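Local atomic coordinates of cell wall surface anchor family protein (Streptococcus pneumoniae, PDB entry 4OQ1), a protein that is an ancillary pilin, RrgC, that probably anchors the pneumococcal pilus to the cell wall. Residues A[26-38]-A[129-143]. The protein carries 3 engineered substitutions. Numbering follows the deposited sequence.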
loop_
_atom_site.group_PDB
_atom_site.type_symbol
_atom_site.label_atom_id
_atom_site.label_comp_id
_atom_site.label_asym_id
_atom_site.label_seq_id
_atom_site.Cartn_x
_atom_site.Cartn_y
_atom_site.Cartn_z
ATOM N N GLU A 26 14.018 34.471 32.925
ATOM C CA GLU A 26 14.098 34.935 31.506
ATOM C C GLU A 26 14.866 34.036 30.516
ATOM O O GLU A 26 14.795 34.299 29.304
ATOM C CB GLU A 26 14.640 36.352 31.412
ATOM C CG GLU A 26 15.704 36.542 30.327
ATOM C CD GLU A 26 16.095 37.971 30.169
ATOM O OE1 GLU A 26 15.201 38.787 29.861
ATOM O OE2 GLU A 26 17.291 38.270 30.359
ATOM N N ASP A 27 15.614 33.020 30.953
ATOM C CA ASP A 27 16.036 32.011 29.937
ATOM C C ASP A 27 15.619 30.576 30.287
ATOM O O ASP A 27 16.338 29.805 30.964
ATOM C CB ASP A 27 17.516 32.102 29.601
ATOM C CG ASP A 27 17.846 31.385 28.324
ATOM O OD1 ASP A 27 17.820 32.007 27.234
ATOM O OD2 ASP A 27 18.077 30.172 28.421
ATOM N N HIS A 28 14.417 30.231 29.829
ATOM C CA HIS A 28 13.875 28.954 30.103
ATOM C C HIS A 28 13.880 28.105 28.831
ATOM O O HIS A 28 13.794 28.602 27.669
ATOM C CB HIS A 28 12.437 29.049 30.629
ATOM C CG HIS A 28 12.320 29.712 31.946
ATOM N ND1 HIS A 28 12.447 29.025 33.132
ATOM C CD2 HIS A 28 12.059 31.000 32.276
ATOM C CE1 HIS A 28 12.293 29.867 34.137
ATOM N NE2 HIS A 28 12.051 31.066 33.645
ATOM N N THR A 29 13.968 26.834 29.085
ATOM C CA THR A 29 13.786 25.831 28.049
ATOM C C THR A 29 12.533 24.945 28.315
ATOM O O THR A 29 12.304 24.454 29.431
ATOM C CB THR A 29 15.008 24.904 27.944
ATOM O OG1 THR A 29 16.175 25.679 27.654
ATOM C CG2 THR A 29 14.791 23.902 26.850
ATOM N N LEU A 30 11.758 24.760 27.240
ATOM C CA LEU A 30 10.603 23.852 27.248
ATOM C C LEU A 30 10.919 22.600 26.387
ATOM O O LEU A 30 11.372 22.672 25.282
ATOM C CB LEU A 30 9.343 24.568 26.686
ATOM C CG LEU A 30 8.094 23.680 26.493
ATOM C CD1 LEU A 30 7.467 23.167 27.724
ATOM C CD2 LEU A 30 7.093 24.477 25.610
ATOM N N VAL A 31 10.687 21.447 26.989
ATOM C CA VAL A 31 10.829 20.130 26.309
ATOM C C VAL A 31 9.370 19.615 25.976
ATOM O O VAL A 31 8.477 19.636 26.866
ATOM C CB VAL A 31 11.601 19.143 27.273
ATOM C CG1 VAL A 31 11.386 17.684 26.936
ATOM C CG2 VAL A 31 13.101 19.424 27.284
ATOM N N LEU A 32 9.119 19.298 24.694
ATOM C CA LEU A 32 7.854 18.746 24.219
ATOM C C LEU A 32 8.084 17.307 23.739
ATOM O O LEU A 32 8.909 17.024 22.903
ATOM C CB LEU A 32 7.293 19.586 23.057
ATOM C CG LEU A 32 6.884 21.008 23.466
ATOM C CD1 LEU A 32 6.571 21.901 22.317
ATOM C CD2 LEU A 32 5.683 20.950 24.397
ATOM N N GLN A 33 7.344 16.374 24.302
ATOM C CA GLN A 33 7.379 15.008 23.843
ATOM C C GLN A 33 6.073 14.798 23.060
ATOM O O GLN A 33 5.013 15.288 23.448
ATOM C CB GLN A 33 7.549 14.099 25.065
ATOM C CG GLN A 33 8.921 14.187 25.703
ATOM C CD GLN A 33 9.003 13.673 27.139
ATOM O OE1 GLN A 33 8.023 13.196 27.718
ATOM N NE2 GLN A 33 10.201 13.716 27.705
ATOM N N LEU A 34 6.145 14.101 21.930
ATOM C CA LEU A 34 5.003 13.951 21.043
ATOM C C LEU A 34 4.597 12.480 20.852
ATOM O O LEU A 34 5.447 11.560 21.000
ATOM C CB LEU A 34 5.326 14.501 19.681
ATOM C CG LEU A 34 5.888 15.908 19.604
ATOM C CD1 LEU A 34 6.059 16.237 18.154
ATOM C CD2 LEU A 34 5.012 16.961 20.304
ATOM N N GLU A 35 3.371 12.298 20.411
ATOM C CA GLU A 35 2.889 10.997 19.953
ATOM C C GLU A 35 3.637 10.647 18.632
ATOM O O GLU A 35 3.764 11.471 17.709
ATOM C CB GLU A 35 1.397 11.046 19.713
ATOM C CG GLU A 35 0.494 11.463 20.922
ATOM C CD GLU A 35 -0.956 11.743 20.533
ATOM O OE1 GLU A 35 -1.467 11.327 19.482
ATOM O OE2 GLU A 35 -1.714 12.363 21.311
ATOM N N ASN A 36 4.136 9.409 18.551
ATOM C CA ASN A 36 4.643 8.858 17.296
ATOM C C ASN A 36 5.805 9.739 16.893
ATOM O O ASN A 36 5.993 10.003 15.706
ATOM C CB ASN A 36 3.537 8.853 16.216
ATOM C CG ASN A 36 3.801 7.839 15.057
ATOM O OD1 ASN A 36 4.500 6.897 15.244
ATOM N ND2 ASN A 36 3.249 8.093 13.877
ATOM N N TYR A 37 6.589 10.171 17.900
ATOM C CA TYR A 37 7.613 11.163 17.736
ATOM C C TYR A 37 8.585 10.814 16.599
ATOM O O TYR A 37 8.783 11.620 15.751
ATOM C CB TYR A 37 8.435 11.414 19.017
ATOM C CG TYR A 37 9.511 12.477 18.846
ATOM C CD1 TYR A 37 9.188 13.872 18.897
ATOM C CD2 TYR A 37 10.835 12.134 18.568
ATOM C CE1 TYR A 37 10.157 14.835 18.735
ATOM C CE2 TYR A 37 11.798 13.110 18.370
ATOM C CZ TYR A 37 11.487 14.441 18.466
ATOM O OH TYR A 37 12.466 15.425 18.278
ATOM N N GLN A 38 9.210 9.615 16.620
ATOM C CA GLN A 38 10.235 9.241 15.586
ATOM C C GLN A 38 9.716 9.369 14.199
ATOM O O GLN A 38 10.369 9.955 13.363
ATOM C CB GLN A 38 10.764 7.808 15.710
ATOM C CG GLN A 38 11.095 7.326 17.117
ATOM C CD GLN A 38 11.980 8.270 17.885
ATOM O OE1 GLN A 38 11.724 8.589 19.058
ATOM N NE2 GLN A 38 13.052 8.695 17.247
ATOM N N MET A 129 6.233 29.565 32.537
ATOM C CA MET A 129 7.596 29.793 33.054
ATOM C C MET A 129 7.632 30.825 34.229
ATOM O O MET A 129 7.247 31.941 34.082
ATOM C CB MET A 129 8.389 30.305 31.864
ATOM C CG MET A 129 8.486 29.241 30.758
ATOM S SD MET A 129 9.220 27.703 31.373
ATOM C CE MET A 129 9.718 27.035 29.767
ATOM N N THR A 130 8.101 30.412 35.398
ATOM C CA THR A 130 8.309 31.369 36.478
ATOM C C THR A 130 9.761 31.305 36.965
ATOM O O THR A 130 10.498 30.424 36.559
ATOM C CB THR A 130 7.358 31.070 37.625
ATOM O OG1 THR A 130 7.777 29.894 38.284
ATOM C CG2 THR A 130 5.992 30.868 37.139
ATOM N N ASP A 131 10.207 32.249 37.811
ATOM C CA ASP A 131 11.610 32.155 38.324
ATOM C C ASP A 131 11.795 30.871 39.118
ATOM O O ASP A 131 12.929 30.520 39.387
ATOM C CB ASP A 131 12.039 33.375 39.195
ATOM C CG ASP A 131 12.369 34.626 38.349
ATOM O OD1 ASP A 131 12.577 34.442 37.158
ATOM O OD2 ASP A 131 12.427 35.784 38.865
ATOM N N GLN A 132 10.708 30.174 39.492
ATOM C CA GLN A 132 10.799 28.904 40.254
ATOM C C GLN A 132 10.759 27.627 39.441
ATOM O O GLN A 132 10.809 26.531 40.003
ATOM C CB GLN A 132 9.628 28.802 41.207
ATOM C CG GLN A 132 9.424 30.033 42.085
ATOM C CD GLN A 132 10.697 30.480 42.766
ATOM O OE1 GLN A 132 11.521 29.653 43.179
ATOM N NE2 GLN A 132 10.870 31.796 42.895
ATOM N N THR A 133 10.599 27.781 38.129
ATOM C CA THR A 133 10.434 26.688 37.176
ATOM C C THR A 133 11.706 25.895 37.152
ATOM O O THR A 133 12.749 26.471 36.823
ATOM C CB THR A 133 10.279 27.251 35.720
ATOM O OG1 THR A 133 9.027 27.952 35.602
ATOM C CG2 THR A 133 10.382 26.131 34.682
ATOM N N VAL A 134 11.616 24.592 37.428
ATOM C CA VAL A 134 12.788 23.682 37.281
ATOM C C VAL A 134 13.074 23.453 35.790
ATOM O O VAL A 134 12.145 23.166 35.045
ATOM C CB VAL A 134 12.584 22.328 38.080
ATOM C CG1 VAL A 134 12.075 21.186 37.183
ATOM C CG2 VAL A 134 13.851 21.914 38.848
ATOM N N GLU A 135 14.347 23.597 35.377
ATOM C CA GLU A 135 14.805 23.480 33.973
ATOM C C GLU A 135 15.307 22.097 33.526
ATOM O O GLU A 135 16.181 21.511 34.147
ATOM C CB GLU A 135 15.951 24.463 33.729
ATOM C CG GLU A 135 16.663 24.349 32.367
ATOM C CD GLU A 135 16.148 25.304 31.290
ATOM O OE1 GLU A 135 15.040 25.892 31.422
ATOM O OE2 GLU A 135 16.864 25.440 30.261
ATOM N N PRO A 136 14.807 21.594 32.400
ATOM C CA PRO A 136 13.715 22.189 31.572
ATOM C C PRO A 136 12.298 21.866 32.119
ATOM O O PRO A 136 12.110 20.997 32.986
ATOM C CB PRO A 136 13.913 21.497 30.243
ATOM C CG PRO A 136 14.271 20.115 30.664
ATOM C CD PRO A 136 15.088 20.217 31.962
ATOM N N LEU A 137 11.309 22.613 31.645
ATOM C CA LEU A 137 9.921 22.215 31.836
ATOM C C LEU A 137 9.614 21.114 30.787
ATOM O O LEU A 137 9.889 21.290 29.653
ATOM C CB LEU A 137 9.023 23.440 31.588
ATOM C CG LEU A 137 7.561 23.201 31.831
ATOM C CD1 LEU A 137 7.215 22.754 33.261
ATOM C CD2 LEU A 137 6.820 24.450 31.519
ATOM N N VAL A 138 8.972 20.035 31.189
ATOM C CA VAL A 138 8.624 18.894 30.310
ATOM C C VAL A 138 7.116 18.770 30.129
ATOM O O VAL A 138 6.406 18.531 31.082
ATOM C CB VAL A 138 9.122 17.535 30.889
ATOM C CG1 VAL A 138 8.794 16.421 29.934
ATOM C CG2 VAL A 138 10.625 17.611 31.200
ATOM N N ILE A 139 6.636 18.922 28.913
ATOM C CA ILE A 139 5.239 18.690 28.591
ATOM C C ILE A 139 5.071 17.601 27.516
ATOM O O ILE A 139 5.678 17.660 26.460
ATOM C CB ILE A 139 4.604 19.957 28.044
ATOM C CG1 ILE A 139 4.484 20.935 29.208
ATOM C CG2 ILE A 139 3.253 19.691 27.377
ATOM C CD1 ILE A 139 3.919 22.245 28.875
ATOM N N VAL A 140 4.175 16.669 27.798
ATOM C CA VAL A 140 3.843 15.592 26.880
ATOM C C VAL A 140 2.578 16.067 26.122
ATOM O O VAL A 140 1.481 16.044 26.680
ATOM C CB VAL A 140 3.584 14.250 27.612
ATOM C CG1 VAL A 140 3.423 13.122 26.614
ATOM C CG2 VAL A 140 4.661 13.873 28.622
ATOM N N ALA A 141 2.722 16.503 24.874
ATOM C CA ALA A 141 1.627 17.252 24.219
ATOM C C ALA A 141 0.642 16.314 23.512
ATOM O O ALA A 141 1.080 15.458 22.732
ATOM C CB ALA A 141 2.233 18.156 23.169
ATOM N N LYS A 142 -0.679 16.461 23.753
ATOM C CA LYS A 142 -1.649 15.590 23.188
ATOM C C LYS A 142 -1.938 16.178 21.851
ATOM O O LYS A 142 -2.065 17.374 21.718
ATOM C CB LYS A 142 -2.936 15.548 23.996
ATOM C CG LYS A 142 -4.058 14.800 23.286
ATOM C CD LYS A 142 -5.027 14.320 24.347
ATOM C CE LYS A 142 -5.888 13.169 23.800
ATOM N NZ LYS A 142 -6.752 13.749 22.797
ATOM N N LYS A 143 -1.968 15.318 20.852
ATOM C CA LYS A 143 -2.305 15.782 19.486
ATOM C C LYS A 143 -3.811 16.037 19.421
ATOM O O LYS A 143 -4.622 15.258 19.857
ATOM C CB LYS A 143 -1.838 14.750 18.420
ATOM C CG LYS A 143 -1.917 15.268 16.982
ATOM C CD LYS A 143 -1.637 14.141 15.970
ATOM C CE LYS A 143 -1.665 14.738 14.567
ATOM N NZ LYS A 143 -1.083 13.786 13.593
HETATM O O HOH W 1 13.123 26.030 32.942
#
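His28 packs against Met129 and Thr133. CB meets the methyl CE of Met129 at 3.5 Å; CG lies near SD of the same methionine, whose CB sits over one ring face, nearest CD2, a CH-pi contact 4.0 Å from the ring centroid. The bend of Met129 at chi2 (-57°) brings SD and CE back along the histidine. Further out, ND1 reaches a water at the ring edge, CE1 comes within 3.1 Å of Thr130 O and also touches CB of Thr133, and NE2 is hydrogen-bonded to Asn105. That water also donates to OE1 of Glu135, whose carboxylate grips Thr29 twice on its syn sides: Thr29 N to Glu135 OE1, 2.7 Å, and Thr29 OG1 to Glu135 OE2, 2.7 Å.

From there strands 28-33 and 137-140 run parallel, Val31 N giving Leu137 O a nearly straight bond (174°) and Val31 O taking Ile139 N. Leu30 CD1 touches Ile139 CD1 at 3.8 Å on one face; on the other, Val31 CG2 meets Pro136 CG, just after a cis peptide. Strand 137-140 forms one edge of a mixed sheet, 28-33 lies between it and antiparallel 98-103, and Phe125 and Phe127 of strand 120-129 pack against the leucine-isoleucine face.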